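Local atomic coordinates of hypothetical protein (Pseudomonas aeruginosa, PDB entry 2H9F), a protein that is probably a methylaconitate isomerase of the PrpF family. Residues 164-169 with 313-318; 191-196 with 368-373; 285-290 with 296-301; 347-352 with 356-361. All blocks are in the same frame, centred on the assembly; numbering follows the deposited sequence.

Overall arrangement
Three of the four contacts form a connected group. The hairpin of interaction 4 is its middle: Ala316 CA of interaction 1 lies 3.3 Å from His352 ND1, and Tyr288 OH of interaction 3 is 2.6 Å from His352 O, probably a hydrogen bond. Interaction 2 stands apart, about 5 Å from interaction 4 at the nearest atoms, although strand 369-386 pairs with strand 355-366. PrpF proteins share the two-domain fold of diaminopimelate epimerase, whose active site lies between the domains; interaction 1 probably spans that cleft, while interactions 3 and 4 lie in the second half of the chain. Sulfate at Arg349 and glycerol near Val296 and at Thr356 OG1 probably come from the crystallisation liquor.

Interaction 1: residues 164-169 with 313-318; sequences ELDGVT and LHHAMM
Asp166 reaches across to His315 from the second position of a type II beta turn that runs from Leu165 to Val168, closed by Val168 N to Leu165 O at 2.9 Å. Gly167, with positive phi, takes the third position. From CB, which points toward 313-318, the chain leads to CG with chi1 at -175°, anti to the backbone N, and CG stops 3.8 Å from His315 NE2. Both carboxylate oxygens then face the edge of the imidazole, with the carboxylate and ring planes 50° apart. OD2 accepts a weak, bent hydrogen bond from His315 NE2 at 3.4 Å (135° at the hydrogen), and OD1 lies in the ring plane. Tyr55 of the second subunit also packs on Asp166, and its OH is hydrogen-bonded to Gly167 N. This weak contact joins the loop between strands 156-157 and 175-180 in one half of the chain to the loop entering helix 319-330 in the other, where selenomethionine Met318 occupies the N-cap position. That loop is braced locally, Ala316 CB lying 3.7 Å above one face of the His315 ring and Ala316 N donating to His314 ND1 at 3.0 Å.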
loop_
_atom_site.group_PDB
_atom_site.type_symbol
_atom_site.label_atom_id
_atom_site.label_comp_id
_atom_site.label_asym_id
_atom_site.label_seq_id
_atom_site.Cartn_x
_atom_site.Cartn_y
_atom_site.Cartn_z
ATOM N N GLU A 164 5.662 -21.488 6.802
ATOM C CA GLU A 164 5.613 -20.625 5.619
ATOM C C GLU A 164 4.250 -20.659 4.974
ATOM O O GLU A 164 3.639 -21.718 4.841
ATOM C CB GLU A 164 6.593 -21.081 4.548
ATOM C CG GLU A 164 8.087 -20.842 4.763
ATOM C CD GLU A 164 8.972 -21.522 3.668
ATOM N N LEU A 165 3.783 -19.492 4.536
ATOM C CA LEU A 165 2.546 -19.381 3.808
ATOM C C LEU A 165 2.851 -18.575 2.547
ATOM O O LEU A 165 3.440 -17.503 2.633
ATOM C CB LEU A 165 1.508 -18.674 4.667
ATOM C CG LEU A 165 0.088 -18.568 4.103
ATOM C CD1 LEU A 165 -0.525 -19.950 3.949
ATOM C CD2 LEU A 165 -0.702 -17.670 5.031
ATOM N N ASP A 166 2.465 -19.099 1.384
ATOM C CA ASP A 166 2.598 -18.375 0.135
ATOM C C ASP A 166 1.969 -16.983 0.246
ATOM O O ASP A 166 0.852 -16.819 0.739
ATOM C CB ASP A 166 2.002 -19.176 -1.039
ATOM C CG ASP A 166 2.237 -18.506 -2.427
ATOM O OD1 ASP A 166 3.399 -18.350 -2.852
ATOM O OD2 ASP A 166 1.237 -18.173 -3.104
ATOM N N GLY A 167 2.716 -15.984 -0.210
ATOM C CA GLY A 167 2.288 -14.571 -0.105
ATOM C C GLY A 167 2.635 -13.871 1.193
ATOM O O GLY A 167 2.400 -12.673 1.319
ATOM N N VAL A 168 3.164 -14.618 2.168
ATOM C CA VAL A 168 3.695 -14.050 3.431
ATOM C C VAL A 168 5.192 -14.134 3.425
ATOM O O VAL A 168 5.791 -15.188 3.412
ATOM C CB VAL A 168 3.144 -14.790 4.643
ATOM C CG1 VAL A 168 3.709 -14.241 5.964
ATOM C CG2 VAL A 168 1.620 -14.695 4.619
ATOM N N THR A 169 5.791 -12.964 3.468
ATOM C CA THR A 169 7.189 -12.802 3.279
ATOM C C THR A 169 7.972 -13.612 4.303
ATOM O O THR A 169 8.915 -14.287 3.963
ATOM C CB THR A 169 7.505 -11.266 3.420
ATOM O OG1 THR A 169 6.540 -10.491 2.676
ATOM C CG2 THR A 169 8.915 -10.978 2.989
ATOM N N LEU A 313 -0.905 -22.631 -16.311
ATOM C CA LEU A 313 -0.547 -23.381 -15.106
ATOM C C LEU A 313 -0.274 -22.396 -13.957
ATOM O O LEU A 313 0.523 -21.460 -14.117
ATOM C CB LEU A 313 0.738 -24.224 -15.342
ATOM C CG LEU A 313 1.007 -25.284 -14.273
ATOM C CD1 LEU A 313 -0.100 -26.335 -14.250
ATOM C CD2 LEU A 313 2.360 -25.916 -14.530
ATOM N N HIS A 314 -0.944 -22.594 -12.820
ATOM C CA HIS A 314 -0.734 -21.774 -11.621
ATOM C C HIS A 314 0.591 -22.132 -10.941
ATOM O O HIS A 314 0.990 -23.277 -10.964
ATOM C CB HIS A 314 -1.891 -21.973 -10.668
ATOM C CG HIS A 314 -1.986 -20.930 -9.601
ATOM N ND1 HIS A 314 -1.214 -20.960 -8.461
ATOM C CD2 HIS A 314 -2.785 -19.841 -9.490
ATOM C CE1 HIS A 314 -1.520 -19.929 -7.698
ATOM N NE2 HIS A 314 -2.480 -19.240 -8.294
ATOM N N HIS A 315 1.264 -21.143 -10.341
ATOM C CA HIS A 315 2.612 -21.300 -9.741
ATOM C C HIS A 315 2.629 -22.090 -8.437
ATOM O O HIS A 315 3.692 -22.573 -7.989
ATOM C CB HIS A 315 3.289 -19.909 -9.478
ATOM C CG HIS A 315 2.803 -19.195 -8.237
ATOM N ND1 HIS A 315 1.581 -18.544 -8.166
ATOM C CD2 HIS A 315 3.378 -19.038 -7.017
ATOM C CE1 HIS A 315 1.428 -18.025 -6.956
ATOM N NE2 HIS A 315 2.503 -18.314 -6.238
ATOM N N ALA A 316 1.481 -22.152 -7.794
ATOM C CA ALA A 316 1.322 -22.856 -6.549
ATOM C C ALA A 316 -0.100 -23.479 -6.584
ATOM O O ALA A 316 -0.375 -24.347 -7.409
ATOM C CB ALA A 316 1.520 -21.881 -5.394
HETATM N N MSE A 317 -1.012 -23.040 -5.734
HETATM C CA MSE A 317 -2.393 -23.485 -5.888
HETATM C C MSE A 317 -3.348 -22.368 -5.511
HETATM O O MSE A 317 -3.109 -21.642 -4.564
HETATM C CB MSE A 317 -2.620 -24.748 -5.034
HETATM C CG MSE A 317 -3.968 -25.415 -5.227
HETATM SE SE MSE A 317 -4.328 -25.961 -7.074
HETATM C CE MSE A 317 -2.619 -26.901 -7.326
HETATM N N MSE A 318 -4.442 -22.247 -6.259
HETATM C CA MSE A 318 -5.475 -21.293 -5.968
HETATM C C MSE A 318 -6.186 -21.667 -4.677
HETATM O O MSE A 318 -6.405 -22.835 -4.385
HETATM C CB MSE A 318 -6.523 -21.299 -7.103
HETATM C CG MSE A 318 -6.011 -20.865 -8.504
HETATM SE SE MSE A 318 -5.238 -22.354 -9.480
HETATM C CE MSE A 318 -6.865 -23.193 -9.982
#

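Interaction 2: residues 191-196 with 368-373; sequences AIFPTG and GEWTVT
Phe193 and Trp370 form the aromatic part of this contact, an offset edge-to-face pair in which an edge of the phenyl ring is turned toward the face of the indole five-membered ring. The planes are 74° apart and the centroids 5.5 Å. Phe193 CE2 makes the closest approach, 3.7 Å from Trp370 CD1. Both side chains also pack on Ile331, and Phe193 on Ile215 of strand 208-216.

Aliphatic packing lies alongside. Ile192 meets Val372 at about a right angle, its CD1 being 3.9 Å from Val372 CG2, while its CG2 sits 3.8 Å above one face of the neighbouring Phe193 ring. Ile192 CG1 rests 3.5 Å from Trp370 O.

Polar contact across the segments is indirect. One water accepts from Ile192 N at 3.1 Å and donates to Trp370 O at 2.9 Å; the CA atoms of Ile192 and Trp370 are 6.5 Å apart. The type I turn from Phe193 to Gly196 then carries the chain away from strand 369-386, and Ile192 is backbone-bonded to Asn216. With no direct hydrogen bond between the segments, the loop is not an added strand beside 369-386; across this contact it is held to the start of that strand by ring and methyl packing and by one shared water.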
loop_
_atom_site.group_PDB
_atom_site.type_symbol
_atom_site.label_atom_id
_atom_site.label_comp_id
_atom_site.label_asym_id
_atom_site.label_seq_id
_atom_site.Cartn_x
_atom_site.Cartn_y
_atom_site.Cartn_z
ATOM N N ALA A 191 -25.035 -29.903 -5.777
ATOM C CA ALA A 191 -24.399 -31.148 -5.345
ATOM C C ALA A 191 -22.881 -31.067 -5.409
ATOM O O ALA A 191 -22.328 -30.392 -6.262
ATOM C CB ALA A 191 -24.913 -32.346 -6.183
ATOM N N ILE A 192 -22.225 -31.750 -4.486
ATOM C CA ILE A 192 -20.781 -31.857 -4.486
ATOM C C ILE A 192 -20.325 -32.551 -5.778
ATOM O O ILE A 192 -19.328 -32.183 -6.349
ATOM C CB ILE A 192 -20.296 -32.617 -3.210
ATOM C CG1 ILE A 192 -20.723 -31.860 -1.942
ATOM C CG2 ILE A 192 -18.783 -32.804 -3.176
ATOM C CD1 ILE A 192 -20.199 -30.411 -1.869
ATOM N N PHE A 193 -21.093 -33.532 -6.236
ATOM C CA PHE A 193 -20.793 -34.295 -7.444
ATOM C C PHE A 193 -21.952 -34.156 -8.394
ATOM O O PHE A 193 -22.906 -34.923 -8.331
ATOM C CB PHE A 193 -20.558 -35.751 -7.104
ATOM C CG PHE A 193 -19.313 -35.963 -6.290
ATOM C CD1 PHE A 193 -18.083 -35.812 -6.871
ATOM C CD2 PHE A 193 -19.392 -36.267 -4.930
ATOM C CE1 PHE A 193 -16.920 -35.988 -6.119
ATOM C CE2 PHE A 193 -18.256 -36.420 -4.189
ATOM C CZ PHE A 193 -17.025 -36.280 -4.779
ATOM N N PRO A 194 -21.895 -33.139 -9.256
ATOM C CA PRO A 194 -23.044 -32.881 -10.114
ATOM C C PRO A 194 -23.385 -34.011 -11.065
ATOM O O PRO A 194 -24.538 -34.118 -11.463
ATOM C CB PRO A 194 -22.651 -31.626 -10.886
ATOM C CG PRO A 194 -21.175 -31.531 -10.764
ATOM C CD PRO A 194 -20.826 -32.143 -9.443
ATOM N N THR A 195 -22.424 -34.859 -11.428
ATOM C CA THR A 195 -22.786 -36.014 -12.269
ATOM C C THR A 195 -23.378 -37.144 -11.448
ATOM O O THR A 195 -23.922 -38.072 -12.008
ATOM C CB THR A 195 -21.594 -36.575 -13.034
ATOM O OG1 THR A 195 -20.692 -37.168 -12.102
ATOM C CG2 THR A 195 -20.894 -35.455 -13.786
ATOM N N GLY A 196 -23.271 -37.073 -10.127
ATOM C CA GLY A 196 -23.665 -38.181 -9.266
ATOM C C GLY A 196 -22.613 -39.270 -9.122
ATOM O O GLY A 196 -22.859 -40.271 -8.471
ATOM N N GLY A 368 -26.433 -41.827 -1.072
ATOM C CA GLY A 368 -25.524 -41.502 -2.178
ATOM C C GLY A 368 -24.922 -40.096 -2.109
ATOM O O GLY A 368 -23.905 -39.809 -2.784
ATOM N N GLU A 369 -25.536 -39.238 -1.276
ATOM C CA GLU A 369 -25.338 -37.775 -1.317
ATOM C C GLU A 369 -24.323 -37.298 -0.277
ATOM O O GLU A 369 -24.520 -37.459 0.919
ATOM C CB GLU A 369 -26.682 -37.091 -1.073
ATOM C CG GLU A 369 -26.975 -35.900 -1.979
ATOM C CD GLU A 369 -28.312 -35.202 -1.603
ATOM O OE1 GLU A 369 -29.409 -35.831 -1.748
ATOM O OE2 GLU A 369 -28.250 -34.025 -1.148
ATOM N N TRP A 370 -23.247 -36.694 -0.746
ATOM C CA TRP A 370 -22.174 -36.253 0.114
ATOM C C TRP A 370 -22.413 -34.833 0.647
ATOM O O TRP A 370 -22.859 -33.956 -0.097
ATOM C CB TRP A 370 -20.870 -36.289 -0.668
ATOM C CG TRP A 370 -20.370 -37.667 -0.905
ATOM C CD1 TRP A 370 -20.533 -38.412 -2.022
ATOM C CD2 TRP A 370 -19.603 -38.468 -0.005
ATOM N NE1 TRP A 370 -19.935 -39.638 -1.880
ATOM C CE2 TRP A 370 -19.359 -39.703 -0.648
ATOM C CE3 TRP A 370 -19.099 -38.264 1.276
ATOM C CZ2 TRP A 370 -18.623 -40.721 -0.060
ATOM C CZ3 TRP A 370 -18.382 -39.267 1.861
ATOM C CH2 TRP A 370 -18.167 -40.498 1.203
ATOM N N THR A 371 -22.090 -34.622 1.925
ATOM C CA THR A 371 -22.081 -33.311 2.573
ATOM C C THR A 371 -20.707 -33.046 3.169
ATOM O O THR A 371 -20.177 -33.903 3.874
ATOM C CB THR A 371 -23.069 -33.321 3.717
ATOM O OG1 THR A 371 -24.357 -33.598 3.182
ATOM C CG2 THR A 371 -23.133 -31.988 4.413
ATOM N N VAL A 372 -20.145 -31.869 2.914
ATOM C CA VAL A 372 -18.841 -31.505 3.484
ATOM C C VAL A 372 -19.104 -30.903 4.851
ATOM O O VAL A 372 -19.884 -29.978 4.983
ATOM C CB VAL A 372 -18.060 -30.498 2.636
ATOM C CG1 VAL A 372 -16.676 -30.172 3.288
ATOM C CG2 VAL A 372 -17.885 -31.017 1.214
ATOM N N THR A 373 -18.477 -31.448 5.880
ATOM C CA THR A 373 -18.714 -30.968 7.219
ATOM C C THR A 373 -17.592 -30.070 7.727
ATOM O O THR A 373 -17.813 -29.273 8.655
ATOM C CB THR A 373 -18.910 -32.146 8.190
ATOM O OG1 THR A 373 -17.775 -32.999 8.127
ATOM C CG2 THR A 373 -20.189 -32.916 7.861
HETATM O O HOH W 1 -23.998 -33.511 -2.672
#

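Interaction 3: residues 285-290 with 296-301; sequences PRDYRT and VAAGDI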
loop_
_atom_site.group_PDB
_atom_site.type_symbol
_atom_site.label_atom_id
_atom_site.label_comp_id
_atom_site.label_asym_id
_atom_site.label_seq_id
_atom_site.Cartn_x
_atom_site.Cartn_y
_atom_site.Cartn_z
ATOM N N PRO A 285 2.711 -39.437 -5.517
ATOM C CA PRO A 285 3.906 -38.704 -5.221
ATOM C C PRO A 285 5.155 -39.188 -5.928
ATOM O O PRO A 285 5.359 -40.355 -6.170
ATOM C CB PRO A 285 4.035 -38.820 -3.704
ATOM C CG PRO A 285 3.095 -39.810 -3.268
ATOM C CD PRO A 285 2.114 -40.067 -4.329
ATOM N N ARG A 286 6.009 -38.232 -6.212
ATOM C CA ARG A 286 7.170 -38.416 -7.015
ATOM C C ARG A 286 8.042 -37.275 -6.585
ATOM O O ARG A 286 7.562 -36.168 -6.376
ATOM C CB ARG A 286 6.803 -38.188 -8.466
ATOM C CG ARG A 286 7.197 -39.274 -9.411
ATOM C CD ARG A 286 6.122 -39.444 -10.459
ATOM N NE ARG A 286 5.706 -40.847 -10.540
ATOM C CZ ARG A 286 4.458 -41.248 -10.799
ATOM N NH1 ARG A 286 3.490 -40.353 -11.005
ATOM N NH2 ARG A 286 4.174 -42.553 -10.836
ATOM N N ASP A 287 9.327 -37.532 -6.468
ATOM C CA ASP A 287 10.275 -36.481 -6.276
ATOM C C ASP A 287 10.269 -35.539 -7.456
ATOM O O ASP A 287 10.183 -35.971 -8.614
ATOM C CB ASP A 287 11.717 -37.044 -6.209
ATOM C CG ASP A 287 11.945 -38.025 -5.087
ATOM O OD1 ASP A 287 11.056 -38.269 -4.272
ATOM O OD2 ASP A 287 13.067 -38.563 -5.022
ATOM N N TYR A 288 10.431 -34.254 -7.157
ATOM C CA TYR A 288 10.627 -33.227 -8.191
ATOM C C TYR A 288 11.347 -32.017 -7.642
ATOM O O TYR A 288 11.348 -31.800 -6.436
ATOM C CB TYR A 288 9.297 -32.792 -8.783
ATOM C CG TYR A 288 8.374 -32.065 -7.838
ATOM C CD1 TYR A 288 7.690 -32.736 -6.848
ATOM C CD2 TYR A 288 8.150 -30.696 -7.971
ATOM C CE1 TYR A 288 6.822 -32.045 -5.981
ATOM C CE2 TYR A 288 7.278 -30.014 -7.123
ATOM C CZ TYR A 288 6.621 -30.689 -6.138
ATOM O OH TYR A 288 5.773 -30.003 -5.292
ATOM N N ARG A 289 11.962 -31.262 -8.552
ATOM C CA ARG A 289 12.596 -29.984 -8.252
ATOM C C ARG A 289 11.745 -28.841 -8.822
ATOM O O ARG A 289 11.232 -28.926 -9.930
ATOM C CB ARG A 289 13.994 -29.954 -8.855
ATOM C CG ARG A 289 14.958 -29.022 -8.171
ATOM C CD ARG A 289 16.326 -29.107 -8.803
ATOM N NE ARG A 289 17.058 -30.354 -8.530
ATOM C CZ ARG A 289 17.659 -30.671 -7.375
ATOM N NH1 ARG A 289 17.566 -29.869 -6.320
ATOM N NH2 ARG A 289 18.351 -31.813 -7.258
ATOM N N THR A 290 11.593 -27.771 -8.062
ATOM C CA THR A 290 11.004 -26.528 -8.578
ATOM C C THR A 290 11.928 -25.702 -9.578
ATOM O O THR A 290 13.151 -25.953 -9.714
ATOM C CB THR A 290 10.641 -25.658 -7.391
ATOM O OG1 THR A 290 11.878 -25.174 -6.863
ATOM C CG2 THR A 290 9.862 -26.494 -6.307
ATOM N N VAL A 296 11.502 -31.485 -3.669
ATOM C CA VAL A 296 10.451 -32.084 -2.854
ATOM C C VAL A 296 10.511 -33.605 -3.015
ATOM O O VAL A 296 10.402 -34.089 -4.123
ATOM C CB VAL A 296 9.069 -31.602 -3.308
ATOM C CG1 VAL A 296 7.984 -32.268 -2.461
ATOM C CG2 VAL A 296 8.976 -30.073 -3.237
ATOM N N ALA A 297 10.707 -34.341 -1.922
ATOM C CA ALA A 297 10.777 -35.796 -1.936
ATOM C C ALA A 297 9.378 -36.404 -1.876
ATOM O O ALA A 297 8.475 -35.865 -1.237
ATOM C CB ALA A 297 11.620 -36.286 -0.773
ATOM N N ALA A 298 9.205 -37.528 -2.562
ATOM C CA ALA A 298 7.953 -38.247 -2.622
ATOM C C ALA A 298 7.442 -38.576 -1.233
ATOM O O ALA A 298 6.257 -38.479 -0.961
ATOM C CB ALA A 298 8.147 -39.547 -3.433
ATOM N N GLY A 299 8.353 -38.930 -0.341
ATOM C CA GLY A 299 8.015 -39.289 1.040
ATOM C C GLY A 299 7.426 -38.141 1.850
ATOM O O GLY A 299 6.785 -38.359 2.879
ATOM N N ASP A 300 7.641 -36.922 1.381
ATOM C CA ASP A 300 7.209 -35.757 2.089
ATOM C C ASP A 300 5.790 -35.363 1.728
ATOM O O ASP A 300 5.245 -34.491 2.344
ATOM C CB ASP A 300 8.093 -34.569 1.725
ATOM C CG ASP A 300 9.526 -34.702 2.229
ATOM O OD1 ASP A 300 9.799 -35.543 3.121
ATOM O OD2 ASP A 300 10.352 -33.893 1.722
ATOM N N ILE A 301 5.236 -35.935 0.666
ATOM C CA ILE A 301 3.924 -35.533 0.182
ATOM C C ILE A 301 3.049 -36.759 -0.007
ATOM O O ILE A 301 3.549 -37.866 -0.118
ATOM C CB ILE A 301 3.997 -34.725 -1.155
ATOM C CG1 ILE A 301 4.867 -35.435 -2.207
ATOM C CG2 ILE A 301 4.528 -33.285 -0.917
ATOM C CD1 ILE A 301 4.662 -34.922 -3.617
#
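Val296 packs against the ring of Tyr288, the two side chains lying side by side and pointing the same way from a short antiparallel hairpin, strands 288-289 and 295-296. Val296 CB is 3.5 Å from Tyr288 CE1, and Val296 CG2 makes an off-centre CH-pi contact, 4.2 Å from the ring centroid. A chi1 of 66° sets the tyrosine CG between its own backbone N and carbonyl carbon, which brings the ring over the valine; its OH goes on to His352 O, and Arg306 makes a cation-pi contact with the ring. Ile301 CD1 approaches the ring edge, while its CG1 packs 3.8 Å from Pro285 CB. Farther out, the backbone takes over: Val296 N gives a nearly straight bond to Tyr288 O (2.8 Å, 171°), and Tyr288 N answers to Val296 O at 3.0 Å. At the polar edge Asp287 OD1 accepts from Ala298 N at 2.6 Å, met nearly along its C-O axis, just where the 3-10 turn 298-300 begins. The bridge pair is thus reinforced by its own side-chain packing, and Asp287 adds a charged acceptor farther along, its negative carboxylate probably strengthening the bond to Ala298.

Interaction 4: residues 347-352 with 356-361; sequences AVRFGH and TLRVGA. With SO4 (sulfate ion), chain G.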
loop_
_atom_site.group_PDB
_atom_site.type_symbol
_atom_site.label_atom_id
_atom_site.label_comp_id
_atom_site.label_asym_id
_atom_site.label_seq_id
_atom_site.Cartn_x
_atom_site.Cartn_y
_atom_site.Cartn_z
ATOM N N ALA A 347 -6.663 -35.498 5.869
ATOM C CA ALA A 347 -5.683 -34.426 5.678
ATOM C C ALA A 347 -4.675 -34.962 4.679
ATOM O O ALA A 347 -4.245 -36.100 4.815
ATOM C CB ALA A 347 -4.966 -34.100 6.980
ATOM N N VAL A 348 -4.282 -34.138 3.712
ATOM C CA VAL A 348 -3.241 -34.496 2.765
ATOM C C VAL A 348 -2.297 -33.332 2.543
ATOM O O VAL A 348 -2.717 -32.180 2.563
ATOM C CB VAL A 348 -3.830 -34.889 1.370
ATOM C CG1 VAL A 348 -4.567 -36.277 1.430
ATOM C CG2 VAL A 348 -4.671 -33.791 0.839
ATOM N N ARG A 349 -1.013 -33.645 2.332
ATOM C CA ARG A 349 -0.029 -32.673 1.863
ATOM C C ARG A 349 0.256 -32.943 0.380
ATOM O O ARG A 349 0.779 -33.994 0.020
ATOM C CB ARG A 349 1.262 -32.776 2.681
ATOM C CG ARG A 349 2.301 -31.740 2.291
ATOM C CD ARG A 349 3.528 -31.805 3.162
ATOM N NE ARG A 349 3.238 -31.342 4.508
ATOM C CZ ARG A 349 3.123 -30.050 4.854
ATOM N NH1 ARG A 349 3.270 -29.076 3.953
ATOM N NH2 ARG A 349 2.827 -29.731 6.114
ATOM N N PHE A 350 -0.082 -31.994 -0.480
ATOM C CA PHE A 350 0.189 -32.108 -1.917
ATOM C C PHE A 350 1.357 -31.221 -2.373
ATOM O O PHE A 350 1.658 -30.166 -1.770
ATOM C CB PHE A 350 -1.066 -31.852 -2.769
ATOM C CG PHE A 350 -1.599 -30.468 -2.690
ATOM C CD1 PHE A 350 -2.547 -30.121 -1.731
ATOM C CD2 PHE A 350 -1.226 -29.517 -3.629
ATOM C CE1 PHE A 350 -3.064 -28.826 -1.652
ATOM C CE2 PHE A 350 -1.748 -28.221 -3.575
ATOM C CZ PHE A 350 -2.681 -27.881 -2.571
ATOM N N GLY A 351 2.020 -31.701 -3.421
ATOM C CA GLY A 351 3.156 -31.028 -4.006
ATOM C C GLY A 351 2.631 -30.233 -5.171
ATOM O O GLY A 351 2.029 -30.806 -6.053
ATOM N N HIS A 352 2.860 -28.917 -5.174
ATOM C CA HIS A 352 2.491 -28.072 -6.314
ATOM C C HIS A 352 3.794 -27.527 -6.894
ATOM O O HIS A 352 4.834 -27.864 -6.386
ATOM C CB HIS A 352 1.500 -26.991 -5.896
ATOM C CG HIS A 352 1.989 -26.084 -4.814
ATOM N ND1 HIS A 352 3.060 -25.232 -4.983
ATOM C CD2 HIS A 352 1.563 -25.912 -3.539
ATOM C CE1 HIS A 352 3.266 -24.572 -3.854
ATOM N NE2 HIS A 352 2.361 -24.950 -2.969
ATOM N N THR A 356 4.710 -27.195 -1.196
ATOM C CA THR A 356 3.742 -28.175 -0.724
ATOM C C THR A 356 2.727 -27.442 0.139
ATOM O O THR A 356 3.001 -26.368 0.663
ATOM C CB THR A 356 4.398 -29.336 0.089
ATOM O OG1 THR A 356 4.757 -28.873 1.399
ATOM C CG2 THR A 356 5.727 -29.892 -0.576
ATOM N N LEU A 357 1.538 -28.021 0.258
ATOM C CA LEU A 357 0.451 -27.444 1.030
ATOM C C LEU A 357 -0.351 -28.574 1.723
ATOM O O LEU A 357 -0.712 -29.557 1.082
ATOM C CB LEU A 357 -0.461 -26.696 0.074
ATOM C CG LEU A 357 -1.336 -25.556 0.505
ATOM C CD1 LEU A 357 -0.630 -24.581 1.336
ATOM C CD2 LEU A 357 -1.906 -24.887 -0.755
ATOM N N ARG A 358 -0.609 -28.429 3.021
ATOM C CA ARG A 358 -1.420 -29.357 3.780
ATOM C C ARG A 358 -2.845 -28.844 3.933
ATOM O O ARG A 358 -3.109 -27.760 4.509
ATOM C CB ARG A 358 -0.833 -29.565 5.157
ATOM C CG ARG A 358 -1.428 -30.719 5.941
ATOM C CD ARG A 358 -1.026 -30.631 7.412
ATOM N NE ARG A 358 -1.757 -31.564 8.287
ATOM C CZ ARG A 358 -2.931 -31.316 8.901
ATOM N NH1 ARG A 358 -3.594 -30.155 8.773
ATOM N NH2 ARG A 358 -3.449 -32.278 9.664
ATOM N N VAL A 359 -3.772 -29.619 3.405
ATOM C CA VAL A 359 -5.178 -29.293 3.505
ATOM C C VAL A 359 -5.949 -30.500 4.039
ATOM O O VAL A 359 -5.427 -31.608 4.075
ATOM C CB VAL A 359 -5.758 -28.844 2.155
ATOM C CG1 VAL A 359 -5.119 -27.532 1.707
ATOM C CG2 VAL A 359 -5.658 -29.948 1.091
ATOM N N GLY A 360 -7.189 -30.274 4.457
ATOM C CA GLY A 360 -7.982 -31.325 5.012
ATOM C C GLY A 360 -9.448 -31.083 4.847
ATOM O O GLY A 360 -9.885 -29.964 4.563
ATOM N N ALA A 361 -10.209 -32.153 5.030
ATOM C CA ALA A 361 -11.653 -32.082 4.954
ATOM C C ALA A 361 -12.283 -33.250 5.672
ATOM O O ALA A 361 -11.653 -34.289 5.887
ATOM C CB ALA A 361 -12.094 -32.078 3.542
HETATM S S SO4 G . 2.708 -33.431 7.329
HETATM O O1 SO4 G . 2.126 -33.915 6.068
HETATM O O2 SO4 G . 1.710 -32.701 8.125
HETATM O O3 SO4 G . 3.181 -34.592 8.080
HETATM O O4 SO4 G . 3.870 -32.580 7.075
HETATM O O HOH W 2 2.707 -25.941 3.990
HETATM O O HOH W 3 2.963 -23.683 -0.388
#
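Arg349 sends its guanidinium across to Thr356, where NH1 donates to OG1 at 3.0 Å, OG1 lying 18° out of the guanidinium plane. Thr356 OG1 is also bonded to a glycerol which, like the sulfate nearby, is probably from the crystallisation liquor. A bend at chi3 (-70°) turns the arginine head so that NE donates to sulfate O4 at 2.9 Å, with weak bonds from NE to O1 and from NH2 to O4. Arg358 CB covers a face of the group, 3.8 Å above its plane, and Arg358 CD comes within 3.5 Å of sulfate O2. NH1 also donates to a water at 3.2 Å, itself weakly bonded to Thr356 O. That carbonyl takes a hydrogen from a second water, which bonds His352 NE2 at 2.9 Å; His352 ND1 is satisfied by Ser354 N. Reciprocal backbone bonds join Val348 with Val359 and Phe350 with Leu357. On the face bearing these four residues, Leu357 CB makes a CH-pi contact over the Phe350 ring, 4.0 Å from its centroid. Apolar side chains toward helix 319-330 and arginines with the bound sulfate on the other face make this a two-faced antiparallel beta hairpin, its strands 347-352 and 355-366 joined by a two-residue connection.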